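Local structure of branched-chain-amino-acid aminotransferase (Pseudomonas aeruginosa, 6NST) at residues H150-S155 against V213-N218; M169-E174 against D181-L186; G190-A193 against N199-I202. The protein probably catalyses the pyridoxal-phosphate-dependent transfer of the amino group between leucine, isoleucine or valine and 2-oxoglutarate in branched-chain amino acid metabolism. The protein carries 1 engineered substitution. All blocks are in the same frame, centred on the assembly; numbering follows the deposited sequence.

Contact 1. Residues H150-S155 against V213-N218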
ATOM      1  N   HIS A 150       5.370   6.443  11.018  1.00 18.73           N
ATOM      2  CA  HIS A 150       4.258   5.684  11.574  1.00 12.39           C
ATOM      3  C   HIS A 150       3.049   5.685  10.642  1.00 12.80           C
ATOM      4  O   HIS A 150       2.790   6.648   9.916  1.00  8.75           O
ATOM      5  CB  HIS A 150       3.859   6.253  12.937  1.00 16.44           C
ATOM      6  CG  HIS A 150       4.801   5.893  14.042  1.00 26.92           C
ATOM      7  ND1 HIS A 150       4.928   4.606  14.519  1.00 25.33           N
ATOM      8  CD2 HIS A 150       5.655   6.650  14.770  1.00 28.09           C
ATOM      9  CE1 HIS A 150       5.824   4.585  15.490  1.00 31.42           C
ATOM     10  NE2 HIS A 150       6.280   5.813  15.663  1.00 30.71           N
ATOM     11  N   HIS A 151       2.301   4.584  10.686  1.00 17.79           N
ATOM     12  CA  HIS A 151       1.105   4.383   9.877  1.00 12.99           C
ATOM     13  C   HIS A 151      -0.124   4.756  10.698  1.00  9.32           C
ATOM     14  O   HIS A 151      -0.259   4.326  11.848  1.00 15.15           O
ATOM     15  CB  HIS A 151       1.030   2.926   9.415  1.00  8.36           C
ATOM     16  CG  HIS A 151      -0.088   2.637   8.463  1.00 16.67           C
ATOM     17  ND1 HIS A 151      -1.396   2.488   8.873  1.00 22.54           N
ATOM     18  CD2 HIS A 151      -0.089   2.434   7.124  1.00 17.92           C
ATOM     19  CE1 HIS A 151      -2.156   2.225   7.825  1.00 23.06           C
ATOM     20  NE2 HIS A 151      -1.388   2.186   6.752  1.00 21.53           N
ATOM     21  N   VAL A 152      -1.023   5.542  10.097  1.00  9.39           N
ATOM     22  CA  VAL A 152      -2.134   6.139  10.838  1.00 14.52           C
ATOM     23  C   VAL A 152      -3.079   5.107  11.432  1.00 18.42           C
ATOM     24  O   VAL A 152      -3.871   5.442  12.319  1.00 17.54           O
ATOM     25  CB  VAL A 152      -2.923   7.112   9.939  1.00 16.53           C
ATOM     26  CG1 VAL A 152      -2.046   8.276   9.521  1.00 15.44           C
ATOM     27  CG2 VAL A 152      -3.478   6.380   8.726  1.00  9.89           C
ATOM     28  N   ASN A 153      -3.041   3.862  10.960  1.00 14.46           N
ATOM     29  CA  ASN A 153      -3.883   2.814  11.518  1.00 11.19           C
ATOM     30  C   ASN A 153      -3.091   1.741  12.250  1.00 18.45           C
ATOM     31  O   ASN A 153      -3.674   0.740  12.682  1.00 18.08           O
ATOM     32  CB  ASN A 153      -4.741   2.170  10.423  1.00 24.55           C
ATOM     33  CG  ASN A 153      -5.916   1.400  10.992  1.00 23.00           C
ATOM     34  OD1 ASN A 153      -6.387   1.698  12.089  1.00 17.43           O
ATOM     35  ND2 ASN A 153      -6.383   0.395  10.259  1.00 22.00           N
ATOM     36  N   ILE A 154      -1.782   1.913  12.396  1.00 18.13           N
ATOM     37  CA  ILE A 154      -0.963   1.024  13.210  1.00 14.53           C
ATOM     38  C   ILE A 154      -0.660   1.646  14.563  1.00 21.20           C
ATOM     39  O   ILE A 154      -0.836   1.013  15.604  1.00 25.19           O
ATOM     40  CB  ILE A 154       0.333   0.649  12.460  1.00 13.29           C
ATOM     41  CG1 ILE A 154      -0.003  -0.114  11.178  1.00 16.28           C
ATOM     42  CG2 ILE A 154       1.244  -0.167  13.362  1.00 16.24           C
ATOM     43  CD1 ILE A 154       1.211  -0.509  10.358  1.00 10.42           C
ATOM     44  N   SER A 155      -0.208   2.894  14.568  1.00 23.86           N
ATOM     45  CA  SER A 155      -0.038   3.655  15.792  1.00 26.75           C
ATOM     46  C   SER A 155      -0.893   4.911  15.718  1.00 25.22           C
ATOM     47  O   SER A 155      -1.238   5.388  14.633  1.00 13.54           O
ATOM     48  CB  SER A 155       1.432   4.021  16.033  1.00 24.71           C
ATOM     49  OG  SER A 155       1.952   4.787  14.965  1.00 34.01           O
ATOM     50  N   VAL A 213      -1.715  17.898   8.245  1.00 48.51           N
ATOM     51  CA  VAL A 213      -1.815  17.086   9.453  1.00 58.57           C
ATOM     52  C   VAL A 213      -2.384  15.724   9.081  1.00 66.68           C
ATOM     53  O   VAL A 213      -3.554  15.428   9.349  1.00 71.36           O
ATOM     54  CB  VAL A 213      -2.675  17.778  10.525  1.00 64.92           C
ATOM     55  CG1 VAL A 213      -2.453  17.132  11.885  1.00 65.51           C
ATOM     56  CG2 VAL A 213      -2.361  19.264  10.575  1.00 63.06           C
ATOM     57  N   THR A 214      -1.555  14.887   8.459  1.00 67.72           N
ATOM     58  CA  THR A 214      -2.001  13.619   7.900  1.00 63.08           C
ATOM     59  C   THR A 214      -1.487  12.458   8.742  1.00 57.69           C
ATOM     60  O   THR A 214      -2.208  11.930   9.593  1.00 47.95           O
ATOM     61  CB  THR A 214      -1.522  13.487   6.453  1.00 68.41           C
ATOM     62  OG1 THR A 214      -1.454  14.787   5.854  1.00 78.75           O
ATOM     63  CG2 THR A 214      -2.482  12.638   5.653  1.00 73.41           C
ATOM     64  N   ALA A 215      -0.239  12.059   8.512  1.00 55.71           N
ATOM     65  CA  ALA A 215       0.405  11.016   9.297  1.00 47.54           C
ATOM     66  C   ALA A 215       1.486  11.558  10.222  1.00 50.79           C
ATOM     67  O   ALA A 215       2.099  10.779  10.961  1.00 46.93           O
ATOM     68  CB  ALA A 215       0.995   9.948   8.370  1.00 33.88           C
ATOM     69  N   CYS A 216       1.739  12.866  10.198  1.00 42.57           N
ATOM     70  CA  CYS A 216       2.702  13.490  11.089  1.00 40.25           C
ATOM     71  C   CYS A 216       2.009  13.983  12.357  1.00 36.35           C
ATOM     72  O   CYS A 216       0.780  13.990  12.465  1.00 33.11           O
ATOM     73  CB  CYS A 216       3.415  14.646  10.386  1.00 43.66           C
ATOM     74  SG  CYS A 216       2.346  16.049   9.976  1.00 49.13           S
ATOM     75  N   LEU A 217       2.815  14.401  13.329  1.00 33.28           N
ATOM     76  CA  LEU A 217       2.275  14.900  14.586  1.00 41.53           C
ATOM     77  C   LEU A 217       1.801  16.338  14.428  1.00 37.86           C
ATOM     78  O   LEU A 217       2.478  17.167  13.813  1.00 25.52           O
ATOM     79  CB  LEU A 217       3.324  14.816  15.696  1.00 49.42           C
ATOM     80  CG  LEU A 217       2.846  15.236  17.091  1.00 50.50           C
ATOM     81  CD1 LEU A 217       1.740  14.316  17.587  1.00 39.67           C
ATOM     82  CD2 LEU A 217       4.003  15.267  18.079  1.00 54.26           C
ATOM     83  N   ASN A 218       0.623  16.626  14.985  1.00 46.65           N
ATOM     84  CA  ASN A 218       0.076  17.983  15.016  1.00 58.11           C
ATOM     85  C   ASN A 218       0.854  18.776  16.063  1.00 54.54           C
ATOM     86  O   ASN A 218       0.405  18.998  17.190  1.00 67.13           O
ATOM     87  CB  ASN A 218      -1.418  17.950  15.325  1.00 67.89           C
ATOM     88  CG  ASN A 218      -2.108  19.271  15.039  1.00 68.96           C
ATOM     89  OD1 ASN A 218      -1.462  20.310  14.904  1.00 74.61           O
ATOM     90  ND2 ASN A 218      -3.432  19.237  14.947  1.00 68.16           N
TER
HETATM   91  O   HOH W   1       4.057   9.618   8.602  1.00 51.13           O

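Contact 2. Residues M169-E174 against D181-L186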
ATOM      1  N   MET A 169      13.914   7.100  17.278  1.00 16.32           N
ATOM      2  CA  MET A 169      15.281   6.783  17.677  1.00 22.55           C
ATOM      3  C   MET A 169      16.018   6.026  16.579  1.00 18.41           C
ATOM      4  O   MET A 169      17.205   6.274  16.336  1.00 23.77           O
ATOM      5  CB  MET A 169      15.280   5.971  18.971  1.00 23.35           C
ATOM      6  CG  MET A 169      14.824   6.742  20.195  1.00 30.88           C
ATOM      7  SD  MET A 169      14.919   5.739  21.690  1.00 38.96           S
ATOM      8  CE  MET A 169      16.667   5.344  21.720  1.00 26.81           C
ATOM      9  N   LEU A 170      15.334   5.089  15.917  1.00 21.85           N
ATOM     10  CA  LEU A 170      15.960   4.351  14.824  1.00 23.25           C
ATOM     11  C   LEU A 170      16.357   5.285  13.690  1.00 18.28           C
ATOM     12  O   LEU A 170      17.434   5.135  13.099  1.00 16.44           O
ATOM     13  CB  LEU A 170      15.013   3.262  14.317  1.00 17.70           C
ATOM     14  CG  LEU A 170      14.748   2.106  15.286  1.00 17.18           C
ATOM     15  CD1 LEU A 170      13.705   1.149  14.725  1.00 10.91           C
ATOM     16  CD2 LEU A 170      16.043   1.368  15.591  1.00 18.28           C
ATOM     17  N   ALA A 171      15.507   6.268  13.387  1.00 15.03           N
ATOM     18  CA  ALA A 171      15.772   7.181  12.281  1.00 14.31           C
ATOM     19  C   ALA A 171      16.831   8.216  12.638  1.00 19.61           C
ATOM     20  O   ALA A 171      17.671   8.558  11.799  1.00 12.48           O
ATOM     21  CB  ALA A 171      14.480   7.873  11.856  1.00 10.35           C
ATOM     22  N   LEU A 172      16.804   8.734  13.868  1.00 15.19           N
ATOM     23  CA  LEU A 172      17.803   9.719  14.267  1.00 15.28           C
ATOM     24  C   LEU A 172      19.199   9.108  14.271  1.00 22.49           C
ATOM     25  O   LEU A 172      20.155   9.724  13.785  1.00 23.11           O
ATOM     26  CB  LEU A 172      17.468  10.296  15.644  1.00 14.15           C
ATOM     27  CG  LEU A 172      18.499  11.293  16.189  1.00 20.99           C
ATOM     28  CD1 LEU A 172      18.634  12.493  15.260  1.00 25.07           C
ATOM     29  CD2 LEU A 172      18.157  11.741  17.605  1.00 19.91           C
ATOM     30  N   GLN A 173      19.330   7.894  14.809  1.00 20.85           N
ATOM     31  CA  GLN A 173      20.624   7.221  14.811  1.00 18.14           C
ATOM     32  C   GLN A 173      21.126   6.988  13.391  1.00 16.19           C
ATOM     33  O   GLN A 173      22.328   7.108  13.123  1.00 21.24           O
ATOM     34  CB  GLN A 173      20.526   5.899  15.573  1.00 11.93           C
ATOM     35  CG  GLN A 173      21.851   5.172  15.702  1.00 28.46           C
ATOM     36  CD  GLN A 173      22.930   6.039  16.321  1.00 42.14           C
ATOM     37  OE1 GLN A 173      22.689   6.750  17.298  1.00 51.98           O
ATOM     38  NE2 GLN A 173      24.127   5.996  15.745  1.00 37.84           N
ATOM     39  N   GLU A 174      20.222   6.658  12.465  1.00 17.40           N
ATOM     40  CA  GLU A 174      20.629   6.476  11.075  1.00 19.34           C
ATOM     41  C   GLU A 174      21.159   7.774  10.484  1.00 17.63           C
ATOM     42  O   GLU A 174      22.192   7.781   9.805  1.00 20.61           O
ATOM     43  CB  GLU A 174      19.460   5.957  10.238  1.00 13.45           C
ATOM     44  CG  GLU A 174      19.793   5.839   8.753  1.00 12.28           C
ATOM     45  CD  GLU A 174      18.602   5.438   7.904  1.00 19.28           C
ATOM     46  OE1 GLU A 174      17.471   5.869   8.214  1.00 27.71           O
ATOM     47  OE2 GLU A 174      18.801   4.690   6.924  1.00 26.95           O
ATOM     48  N   ASP A 181      22.610  15.638  10.941  1.00 23.39           N
ATOM     49  CA  ASP A 181      22.119  16.016  12.259  1.00 19.91           C
ATOM     50  C   ASP A 181      20.694  15.563  12.515  1.00 21.96           C
ATOM     51  O   ASP A 181      20.311  15.386  13.676  1.00 29.68           O
ATOM     52  CB  ASP A 181      22.185  17.535  12.434  1.00 23.62           C
ATOM     53  CG  ASP A 181      23.552  18.090  12.132  1.00 24.79           C
ATOM     54  OD1 ASP A 181      24.543  17.527  12.641  1.00 31.11           O
ATOM     55  OD2 ASP A 181      23.635  19.076  11.372  1.00 30.63           O
ATOM     56  N   GLU A 182      19.901  15.378  11.465  1.00 17.56           N
ATOM     57  CA  GLU A 182      18.500  15.034  11.633  1.00 18.18           C
ATOM     58  C   GLU A 182      18.058  14.199  10.442  1.00 12.43           C
ATOM     59  O   GLU A 182      18.696  14.196   9.387  1.00 22.18           O
ATOM     60  CB  GLU A 182      17.637  16.296  11.785  1.00 18.49           C
ATOM     61  CG  GLU A 182      16.230  16.061  12.321  1.00 16.34           C
ATOM     62  CD  GLU A 182      16.213  15.208  13.576  1.00 37.54           C
ATOM     63  OE1 GLU A 182      16.158  13.968  13.448  1.00 37.15           O
ATOM     64  OE2 GLU A 182      16.267  15.773  14.689  1.00 41.20           O
ATOM     65  N   ALA A 183      16.964  13.472  10.633  1.00 11.88           N
ATOM     66  CA  ALA A 183      16.360  12.670   9.584  1.00 17.64           C
ATOM     67  C   ALA A 183      15.070  13.323   9.109  1.00 13.76           C
ATOM     68  O   ALA A 183      14.424  14.071   9.847  1.00 21.27           O
ATOM     69  CB  ALA A 183      16.075  11.245  10.072  1.00 14.79           C
ATOM     70  N   MET A 184      14.711  13.048   7.857  1.00 21.64           N
ATOM     71  CA  MET A 184      13.428  13.443   7.291  1.00 18.55           C
ATOM     72  C   MET A 184      12.614  12.176   7.063  1.00 17.90           C
ATOM     73  O   MET A 184      13.064  11.264   6.362  1.00 18.15           O
ATOM     74  CB  MET A 184      13.611  14.221   5.985  1.00  9.97           C
ATOM     75  CG  MET A 184      12.334  14.885   5.467  1.00 14.74           C
ATOM     76  SD  MET A 184      12.557  15.936   4.011  1.00 11.90           S
ATOM     77  CE  MET A 184      12.850  14.722   2.726  1.00 16.01           C
ATOM     78  N   MET A 185      11.426  12.120   7.659  1.00  9.37           N
ATOM     79  CA  MET A 185      10.598  10.919   7.628  1.00 16.50           C
ATOM     80  C   MET A 185       9.601  10.973   6.478  1.00 14.26           C
ATOM     81  O   MET A 185       9.007  12.019   6.201  1.00 21.22           O
ATOM     82  CB  MET A 185       9.834  10.750   8.942  1.00 20.82           C
ATOM     83  CG  MET A 185      10.666  10.947  10.192  1.00 20.73           C
ATOM     84  SD  MET A 185      11.957   9.711  10.354  1.00 28.96           S
ATOM     85  CE  MET A 185      11.007   8.197  10.248  1.00 13.27           C
ATOM     86  N   LEU A 186       9.404   9.830   5.828  1.00 13.13           N
ATOM     87  CA  LEU A 186       8.385   9.667   4.802  1.00 13.34           C
ATOM     88  C   LEU A 186       7.283   8.750   5.316  1.00 16.26           C
ATOM     89  O   LEU A 186       7.558   7.759   5.999  1.00 17.45           O
ATOM     90  CB  LEU A 186       8.980   9.087   3.514  1.00  7.41           C
ATOM     91  CG  LEU A 186      10.253   9.741   2.975  1.00 14.67           C
ATOM     92  CD1 LEU A 186      10.751   8.981   1.763  1.00 11.71           C
ATOM     93  CD2 LEU A 186      10.017  11.207   2.627  1.00 12.92           C
TER

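Contact 3. Residues G190-A193 against N199-I202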
ATOM      1  N   GLY A 190       5.099   7.462   0.842  1.00  9.98           N
ATOM      2  CA  GLY A 190       6.301   8.018   0.257  1.00 10.70           C
ATOM      3  C   GLY A 190       6.416   9.524   0.332  1.00 14.91           C
ATOM      4  O   GLY A 190       7.438  10.071  -0.101  1.00 13.55           O
ATOM      5  N   TYR A 191       5.410  10.210   0.862  1.00  9.38           N
ATOM      6  CA  TYR A 191       5.425  11.660   0.976  1.00 17.40           C
ATOM      7  C   TYR A 191       6.110  12.091   2.269  1.00 18.31           C
ATOM      8  O   TYR A 191       6.232  11.321   3.224  1.00 11.16           O
ATOM      9  CB  TYR A 191       3.999  12.213   0.913  1.00 11.76           C
ATOM     10  CG  TYR A 191       3.311  11.912  -0.398  1.00 18.56           C
ATOM     11  CD1 TYR A 191       2.573  10.748  -0.564  1.00 14.58           C
ATOM     12  CD2 TYR A 191       3.418  12.780  -1.478  1.00 16.27           C
ATOM     13  CE1 TYR A 191       1.952  10.460  -1.762  1.00 16.77           C
ATOM     14  CE2 TYR A 191       2.797  12.501  -2.685  1.00  8.84           C
ATOM     15  CZ  TYR A 191       2.066  11.338  -2.817  1.00 15.97           C
ATOM     16  OH  TYR A 191       1.446  11.044  -4.007  1.00 23.40           O
ATOM     17  N   VAL A 192       6.559  13.347   2.285  1.00 10.10           N
ATOM     18  CA  VAL A 192       7.250  13.885   3.450  1.00 18.00           C
ATOM     19  C   VAL A 192       6.262  14.070   4.592  1.00 14.62           C
ATOM     20  O   VAL A 192       5.177  14.639   4.413  1.00 15.89           O
ATOM     21  CB  VAL A 192       7.946  15.209   3.098  1.00 24.47           C
ATOM     22  CG1 VAL A 192       8.590  15.823   4.333  1.00 16.54           C
ATOM     23  CG2 VAL A 192       8.983  14.986   2.008  1.00 20.62           C
ATOM     24  N   ALA A 193       6.632  13.590   5.777  1.00 13.63           N
ATOM     25  CA  ALA A 193       5.803  13.726   6.967  1.00 13.60           C
ATOM     26  C   ALA A 193       6.382  14.735   7.952  1.00 20.61           C
ATOM     27  O   ALA A 193       5.751  15.757   8.236  1.00 17.50           O
ATOM     28  CB  ALA A 193       5.626  12.359   7.643  1.00 10.47           C
ATOM     29  N   ASN A 199       8.254  19.009  13.181  1.00 21.56           N
ATOM     30  CA  ASN A 199       7.522  19.274  11.952  1.00 12.14           C
ATOM     31  C   ASN A 199       8.410  20.042  10.981  1.00 21.42           C
ATOM     32  O   ASN A 199       9.272  20.828  11.387  1.00 33.40           O
ATOM     33  CB  ASN A 199       6.242  20.062  12.236  1.00 23.84           C
ATOM     34  CG  ASN A 199       5.174  19.219  12.910  1.00 25.65           C
ATOM     35  OD1 ASN A 199       5.063  19.194  14.137  1.00 28.94           O
ATOM     36  ND2 ASN A 199       4.379  18.522  12.106  1.00 31.61           N
ATOM     37  N   ILE A 200       8.203  19.806   9.689  1.00 20.87           N
ATOM     38  CA  ILE A 200       9.068  20.350   8.650  1.00 13.93           C
ATOM     39  C   ILE A 200       8.285  21.355   7.815  1.00 15.19           C
ATOM     40  O   ILE A 200       7.083  21.185   7.574  1.00 16.84           O
ATOM     41  CB  ILE A 200       9.669  19.231   7.772  1.00 19.56           C
ATOM     42  CG1 ILE A 200      10.748  19.793   6.841  1.00 21.52           C
ATOM     43  CG2 ILE A 200       8.587  18.510   6.983  1.00 10.66           C
ATOM     44  CD1 ILE A 200      11.621  18.729   6.201  1.00 13.68           C
ATOM     45  N   PHE A 201       8.968  22.418   7.399  1.00 13.17           N
ATOM     46  CA  PHE A 201       8.409  23.447   6.538  1.00 17.28           C
ATOM     47  C   PHE A 201       9.372  23.701   5.388  1.00 14.04           C
ATOM     48  O   PHE A 201      10.585  23.549   5.536  1.00 24.30           O
ATOM     49  CB  PHE A 201       8.173  24.766   7.292  1.00 19.34           C
ATOM     50  CG  PHE A 201       7.055  24.716   8.296  1.00 24.81           C
ATOM     51  CD1 PHE A 201       7.217  24.067   9.510  1.00 16.96           C
ATOM     52  CD2 PHE A 201       5.850  25.351   8.039  1.00 19.16           C
ATOM     53  CE1 PHE A 201       6.190  24.034  10.437  1.00 19.28           C
ATOM     54  CE2 PHE A 201       4.821  25.321   8.960  1.00 23.09           C
ATOM     55  CZ  PHE A 201       4.991  24.663  10.161  1.00 18.57           C
ATOM     56  N   ILE A 202       8.822  24.082   4.239  1.00 11.28           N
ATOM     57  CA  ILE A 202       9.627  24.519   3.106  1.00 11.20           C
ATOM     58  C   ILE A 202       9.028  25.804   2.555  1.00 12.54           C
ATOM     59  O   ILE A 202       7.826  26.059   2.686  1.00 20.82           O
ATOM     60  CB  ILE A 202       9.738  23.445   1.997  1.00 12.51           C
ATOM     61  CG1 ILE A 202       8.382  23.179   1.348  1.00 16.61           C
ATOM     62  CG2 ILE A 202      10.322  22.150   2.550  1.00 14.30           C
ATOM     63  CD1 ILE A 202       8.451  22.192   0.199  1.00 20.71           C
TER
HETATM   64  O   HOH W   2       5.586  18.149   9.475  1.00 19.89           O

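Contact 1. Residues H150-S155 against V213-N218
Val152 and Ala215 bring their CA atoms to 5.7 Å of each other, the nearest approach between 150-155 and 213-218, two loop segments with neither helix nor strand. Both CB atoms are directed across the gap, and the apolar contact rests on a single pair of methyls, Val152 CG1 and Ala215 CB, 3.7 Å apart. With chi1 at -64°, CG1 lies anti to the carbonyl carbon of Val152, and from there it also reaches the backbone of Thr214, whose O is 3.7 Å from CG1. Thr214 itself is poorly ordered, and its OG1 bonds back to Glu212 O. The position of Val152 is set by a type I beta turn across 151-154, in which Val152 and Asn153 are the central residues and Ile154 N bonds to His151 O at 2.9 Å. The same carbonyl accepts Ser155 N, so two amides grip one oxygen. Within the turn, Asn153 N donates to ND1 of the His151 imidazole over 3.0 Å, with an N-H...N angle of 158° but from 26° outside the ring plane. Just ahead of the turn, His150 O lies 4.1 Å from the Ala215 methyl, CB. A water donates weakly to both His150 O (3.5 Å) and Ala215 O, a weak, long link between the loops. The His150 ring turns to Ala164 O, which it binds through NE2. A second subunit packs against the contact: Val152 lies on Gly190 of that subunit, and Asn153 OD1 bonds to Arg243 of the same neighbour.

Contact 2. Residues M169-E174 against D181-L186
Ala171, on the helix segment 169-174, lies against Ala183 and Met185 of strand 182-186, the two axes approaching to 6.8 Å with 127° between their directions. The close packing is here. Met185 bends at chi2 (-64°) and again at chi3, which folds its thioether end back to the helix, so that SD rests 3.5 Å and CE 3.8 Å from Ala171 CB. The Ala183 methyl points at the helix and sits 3.6 Å from Ala171 O, while the two alanine CB atoms are 4.1 Å apart; side chains this small let the backbones come close. Leu172 also makes a close contact, through a single methyl: it crosses Glu182 at about a right angle, its CD1 standing 3.4 Å from Glu182 OE1 and 3.7 Å from Asp181 O. That carboxylate is held by its own strand: Ala183 N donates to Glu182 OE1 over 3.0 Å, at 160°, on the anti side. Glu182 OE2 lies near Glu198 OE2, a proximity that may favour a proton on one of the pair. The loose side is at Asp181, the solvent-exposed margin, whose CB is directed away from the helix and whose OD2 is bonded to Lys141 N, whereas Leu172 also packs on Leu111 of a neighbouring subunit. Helix 166-177 connects the parallel strands 140-145 and 182-186 and touches both, Ala171 reaching Ser145 as well; this is the helix-on-sheet packing of a beta-alpha-beta crossover.

Contact 3. Residues G190-A193 against N199-I202
Ala193 and Ile200 form the nearest CA pair, 7.6 Å apart, a spacing too wide for direct strand pairing, and a water fills the polar part of the gap. At the start of 199-202, Asn199 passes its ND2 to that water at 2.9 Å; ND2 also donates to Leu217 O. The next residue, Ile200, uses its backbone N on the same water (3.1 Å), which in turn donates to Ala193 O at 2.7 Å. The water thus accepts from two N-H groups of one strand and donates a hydrogen bond to a carbonyl of the other. Ile200 also carries the apolar contact. With chi1 at -171°, its CG1 branch is anti to the backbone N, leaving CG2 to face the other segment; CG2 meets Val192 CG1 at 3.8 Å and stands 4.1 Å from Ala193 O. Val192 has CG1 anti to its own nitrogen (chi1 176°), and the two side chains cross at about a right angle. The alternation of the strand sends Phe201 to the other face, where it packs on Ile225 and Leu226 of helix 220-231. Ile202 bonds through its backbone to Tyr209 of the adjoining strand. In the curled mixed sheet 192-195 pairs with 182-186, and 199-204 with 207-210 and 251-256; these two strands, not paired with each other, are joined by two methyls and one water bridging Ala193 O, Ile200 N and Asn199 ND2.

Overall arrangement
Contact 3 touches both of the others. Its centre is 12 Å from that of contact 1 and 13 Å from that of contact 2, whereas contacts 1 and 2 are 16 Å apart and approach only to about 6 Å between nearest atoms. Contacts 2 and 3 share a sheet: strands 182-186 and 192-195 run antiparallel, with Met185 O 2.9 Å from Ala193 N, and Met184 SD packs on Ile200 CD1 at 3.7 Å. Contact 1 meets contact 3 where Cys216 CB lies 3.4 Å from Ala193 O. Lys160, the probable cofactor-bearing lysine, carries no pyridoxal phosphate here; its side chain is about 10 Å from that of His150, consistent with contact 1 lying near the active site.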